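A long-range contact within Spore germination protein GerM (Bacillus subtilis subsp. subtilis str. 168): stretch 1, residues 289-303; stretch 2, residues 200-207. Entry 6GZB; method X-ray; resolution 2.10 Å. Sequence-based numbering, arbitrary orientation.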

# COMPACT_ATOMS: atom_id res chain seq x y z
N SER A 289 -17.55 -3.59 -5.07
CA SER A 289 -16.72 -3.11 -3.98
C SER A 289 -15.23 -3.23 -4.29
O SER A 289 -14.43 -2.42 -3.84
CB SER A 289 -17.03 -3.91 -2.72
OG SER A 289 -18.06 -3.27 -1.99
N GLU A 290 -14.87 -4.30 -5.00
CA GLU A 290 -13.48 -4.58 -5.31
C GLU A 290 -12.95 -3.53 -6.28
O GLU A 290 -11.82 -3.07 -6.16
CB GLU A 290 -13.34 -5.97 -5.93
CG GLU A 290 -13.52 -7.10 -4.93
CD GLU A 290 -14.98 -7.43 -4.64
OE1 GLU A 290 -15.87 -6.84 -5.29
OE2 GLU A 290 -15.23 -8.25 -3.74
N VAL A 291 -13.77 -3.18 -7.27
CA VAL A 291 -13.41 -2.17 -8.23
C VAL A 291 -13.30 -0.80 -7.56
O VAL A 291 -12.28 -0.11 -7.70
CB VAL A 291 -14.42 -2.11 -9.38
CG1 VAL A 291 -14.30 -0.81 -10.14
CG2 VAL A 291 -14.23 -3.30 -10.32
N LEU A 292 -14.31 -0.45 -6.76
CA LEU A 292 -14.34 0.83 -6.09
C LEU A 292 -13.20 1.01 -5.07
O LEU A 292 -12.54 2.04 -5.06
CB LEU A 292 -15.68 1.03 -5.39
CG LEU A 292 -15.94 2.40 -4.79
CD1 LEU A 292 -15.87 3.48 -5.87
CD2 LEU A 292 -17.30 2.41 -4.10
N ASN A 293 -12.98 0.01 -4.23
CA ASN A 293 -11.85 0.04 -3.29
C ASN A 293 -10.49 0.19 -3.98
O ASN A 293 -9.61 0.89 -3.49
CB ASN A 293 -11.85 -1.22 -2.43
CG ASN A 293 -12.85 -1.16 -1.31
OD1 ASN A 293 -13.03 -0.12 -0.68
ND2 ASN A 293 -13.50 -2.29 -1.04
N SER A 294 -10.30 -0.57 -5.06
CA SER A 294 -9.07 -0.51 -5.84
C SER A 294 -8.83 0.89 -6.37
O SER A 294 -7.73 1.43 -6.26
CB SER A 294 -9.14 -1.50 -7.01
OG SER A 294 -8.87 -2.80 -6.55
N ILE A 295 -9.87 1.49 -6.94
CA ILE A 295 -9.79 2.85 -7.44
C ILE A 295 -9.38 3.82 -6.34
O ILE A 295 -8.46 4.63 -6.50
CB ILE A 295 -11.12 3.31 -8.03
CG1 ILE A 295 -11.38 2.59 -9.35
CG2 ILE A 295 -11.11 4.82 -8.24
CD1 ILE A 295 -12.79 2.76 -9.87
N VAL A 296 -10.08 3.75 -5.22
CA VAL A 296 -9.90 4.72 -4.16
C VAL A 296 -8.56 4.57 -3.46
O VAL A 296 -7.88 5.56 -3.19
CB VAL A 296 -11.05 4.63 -3.13
CG1 VAL A 296 -10.77 5.53 -1.93
CG2 VAL A 296 -12.36 5.01 -3.79
N LEU A 297 -8.18 3.33 -3.17
CA LEU A 297 -6.87 3.08 -2.56
C LEU A 297 -5.74 3.55 -3.48
O LEU A 297 -4.73 4.07 -3.02
CB LEU A 297 -6.68 1.59 -2.23
CG LEU A 297 -7.49 1.07 -1.04
CD1 LEU A 297 -7.42 -0.44 -0.98
CD2 LEU A 297 -7.02 1.68 0.27
N THR A 298 -5.92 3.34 -4.78
CA THR A 298 -4.87 3.64 -5.75
C THR A 298 -4.72 5.15 -5.91
O THR A 298 -3.64 5.70 -5.78
CB THR A 298 -5.20 2.99 -7.11
OG1 THR A 298 -5.15 1.56 -6.99
CG2 THR A 298 -4.22 3.45 -8.17
N LEU A 299 -5.84 5.83 -6.10
CA LEU A 299 -5.82 7.27 -6.35
C LEU A 299 -5.40 8.07 -5.12
O LEU A 299 -4.62 9.02 -5.24
CB LEU A 299 -7.18 7.73 -6.85
CG LEU A 299 -7.30 7.88 -8.37
CD1 LEU A 299 -6.41 6.92 -9.12
CD2 LEU A 299 -8.74 7.75 -8.85
N THR A 300 -5.82 7.64 -3.94
CA THR A 300 -5.45 8.34 -2.71
C THR A 300 -4.02 8.07 -2.25
O THR A 300 -3.62 8.56 -1.21
CB THR A 300 -6.42 8.03 -1.54
OG1 THR A 300 -6.43 6.62 -1.26
CG2 THR A 300 -7.81 8.47 -1.87
N GLU A 301 -3.27 7.26 -3.00
CA GLU A 301 -1.82 7.18 -2.81
C GLU A 301 -1.12 8.36 -3.47
O GLU A 301 0.05 8.61 -3.19
CB GLU A 301 -1.23 5.90 -3.41
CG GLU A 301 -1.63 4.62 -2.71
CD GLU A 301 -1.12 4.52 -1.28
OE1 GLU A 301 -1.73 3.76 -0.51
OE2 GLU A 301 -0.12 5.17 -0.92
N GLN A 302 -1.77 8.94 -4.45
CA GLN A 302 -1.22 10.03 -5.21
C GLN A 302 -1.30 11.31 -4.44
O GLN A 302 -2.20 11.50 -3.66
CB GLN A 302 -1.88 10.16 -6.56
CG GLN A 302 -1.58 9.00 -7.47
CD GLN A 302 -2.29 9.04 -8.79
OE1 GLN A 302 -2.63 10.07 -9.27
NE2 GLN A 302 -2.49 7.91 -9.38
N PRO A 303 -0.34 12.20 -4.67
CA PRO A 303 -0.22 13.48 -3.99
C PRO A 303 -1.44 14.33 -4.16
O PRO A 303 -1.92 14.49 -5.26
CB PRO A 303 1.00 14.12 -4.65
CG PRO A 303 1.65 13.03 -5.42
CD PRO A 303 0.57 12.11 -5.81
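Stretch 2, residues 200-207: PLTVYYLA

Stretch 2 is an extended strand from Pro200 to Ala207, part of a longer one, and it runs nearly antiparallel to the helix of residues 289–299. The two axes cross at 158° and approach to 7.0 Å. That is close for a helix on a strand, and the helical residues nearest the strand, Ser294 and Thr298, are small: the CA atoms of Ser294 and Tyr204 lie 5.5 Å apart, and those of Thr298 and Val203 only 5.1 Å. Toward the start of the helix the gap widens, with 7.3 Å between the CA atoms of Glu290 and Leu206.

From Val203 to Leu206 the strand alternates. Tyr204 and Leu206 direct their CA-to-CB bonds toward the helix, while Val203 and Tyr205 direct theirs away. Tyr204 carries the largest share of the contact. Its chi1 of -78° (m) and chi2 of 84° lay the ring along the helix toward Glu301, with one face under Leu297. Leu297 CB stands 3.8 Å from the centroid of the Tyr204 ring and 17° off the ring normal, a CH-pi contact, and lies 3.6 Å from Tyr204 CD1. Leu297 itself is m,t, a common leucine rotamer on a helix, and it is CB that meets the ring.

The far end of the tyrosine is fixed by polarity. Tyr204 OH donates a short hydrogen bond of 2.6 Å to Glu301 OE1, which approaches at the ring edge, near its plane. Glu301 follows the helix in the type I turn from Leu299 to Gln302, and its m,m conformation folds the chain so that the carboxylate meets the hydroxyl, while Glu301 CG passes 4.4 Å from Thr202 CG2.

Thr298 gives the clearest rule. With chi1 at -66° (m), Thr298 OG1 donates to Ser294 O one turn back (2.7 Å) and is thereby placed to accept from the strand: Tyr204 N reaches Thr298 OG1 at 3.0 Å with an N-H...O angle of 166°. A single hydroxyl thus serves the helix as donor and the strand as acceptor. The same rotamer brings Thr298 CG2 to 3.5 Å from Thr202 O. Ser294 repeats half of this pattern. Its m rotamer (chi1 -79°) lets Ser294 OG donate to Glu290 O at 3.0 Å, and the small side chain leaves room for the strand backbone, whose Tyr204 O lies 3.6 Å from Ser294 OG.

The ends are packed by longer chains. Leu206, t,p, brings Leu206 CD2 to 3.5 Å from Glu290 CG, so the glutamate contributes its aliphatic part here. At the other end Leu201, also t,p, starts sideways but extends nearer, Leu201 CD1 lying 3.8 Å from Gln302 NE2; the m,t glutamine likewise reaches in from a sideways start. Water 1 joins the backbones beside it, its oxygen donating to Thr202 O (2.6 Å) and Thr298 O (2.8 Å) and accepting from Gln302 NE2 (3.2 Å).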

# COMPACT_ATOMS: atom_id res chain seq x y z
N PRO A 200 7.47 5.48 -11.69
CA PRO A 200 6.77 4.54 -10.82
C PRO A 200 5.38 5.03 -10.48
O PRO A 200 5.18 6.23 -10.29
CB PRO A 200 7.65 4.50 -9.57
CG PRO A 200 8.26 5.86 -9.53
CD PRO A 200 8.51 6.22 -10.97
N LEU A 201 4.44 4.11 -10.37
CA LEU A 201 3.10 4.43 -9.90
C LEU A 201 2.53 3.21 -9.18
O LEU A 201 2.55 2.10 -9.71
CB LEU A 201 2.20 4.80 -11.08
CG LEU A 201 0.86 5.45 -10.70
CD1 LEU A 201 1.09 6.86 -10.17
CD2 LEU A 201 -0.10 5.45 -11.88
N THR A 202 2.02 3.44 -7.98
CA THR A 202 1.47 2.37 -7.18
C THR A 202 0.01 2.14 -7.51
O THR A 202 -0.78 3.09 -7.62
CB THR A 202 1.63 2.67 -5.69
OG1 THR A 202 3.03 2.62 -5.37
CG2 THR A 202 0.88 1.66 -4.83
N VAL A 203 -0.31 0.87 -7.75
CA VAL A 203 -1.66 0.46 -8.14
C VAL A 203 -2.05 -0.74 -7.27
O VAL A 203 -1.23 -1.64 -7.03
CB VAL A 203 -1.66 0.04 -9.62
CG1 VAL A 203 -2.99 -0.58 -10.03
CG2 VAL A 203 -1.33 1.24 -10.50
N TYR A 204 -3.28 -0.74 -6.77
CA TYR A 204 -3.75 -1.80 -5.90
C TYR A 204 -4.50 -2.87 -6.68
O TYR A 204 -5.42 -2.58 -7.44
CB TYR A 204 -4.66 -1.25 -4.80
CG TYR A 204 -3.91 -0.59 -3.67
CD1 TYR A 204 -3.49 0.73 -3.74
CD2 TYR A 204 -3.67 -1.29 -2.50
CE1 TYR A 204 -2.85 1.33 -2.68
CE2 TYR A 204 -3.02 -0.69 -1.44
CZ TYR A 204 -2.59 0.61 -1.54
OH TYR A 204 -1.94 1.18 -0.46
N TYR A 205 -4.09 -4.12 -6.48
CA TYR A 205 -4.80 -5.24 -7.05
C TYR A 205 -5.38 -6.09 -5.94
O TYR A 205 -5.10 -5.88 -4.77
CB TYR A 205 -3.87 -6.08 -7.93
CG TYR A 205 -3.35 -5.33 -9.12
CD1 TYR A 205 -4.17 -5.06 -10.21
CD2 TYR A 205 -2.04 -4.87 -9.16
CE1 TYR A 205 -3.69 -4.38 -11.31
CE2 TYR A 205 -1.56 -4.16 -10.25
CZ TYR A 205 -2.37 -3.94 -11.33
OH TYR A 205 -1.89 -3.23 -12.40
N LEU A 206 -6.19 -7.06 -6.34
CA LEU A 206 -6.96 -7.86 -5.39
C LEU A 206 -6.30 -9.22 -5.21
O LEU A 206 -5.71 -9.77 -6.15
CB LEU A 206 -8.38 -8.00 -5.93
CG LEU A 206 -9.44 -8.70 -5.08
CD1 LEU A 206 -9.80 -7.89 -3.85
CD2 LEU A 206 -10.67 -8.97 -5.92
N ALA A 207 -6.20 -9.65 -3.97
CA ALA A 207 -5.77 -11.01 -3.66
C ALA A 207 -6.79 -11.61 -2.69
O ALA A 207 -7.66 -10.90 -2.18
CB ALA A 207 -4.40 -11.01 -3.02
O HOH W 1 -1.37 5.65 -7.34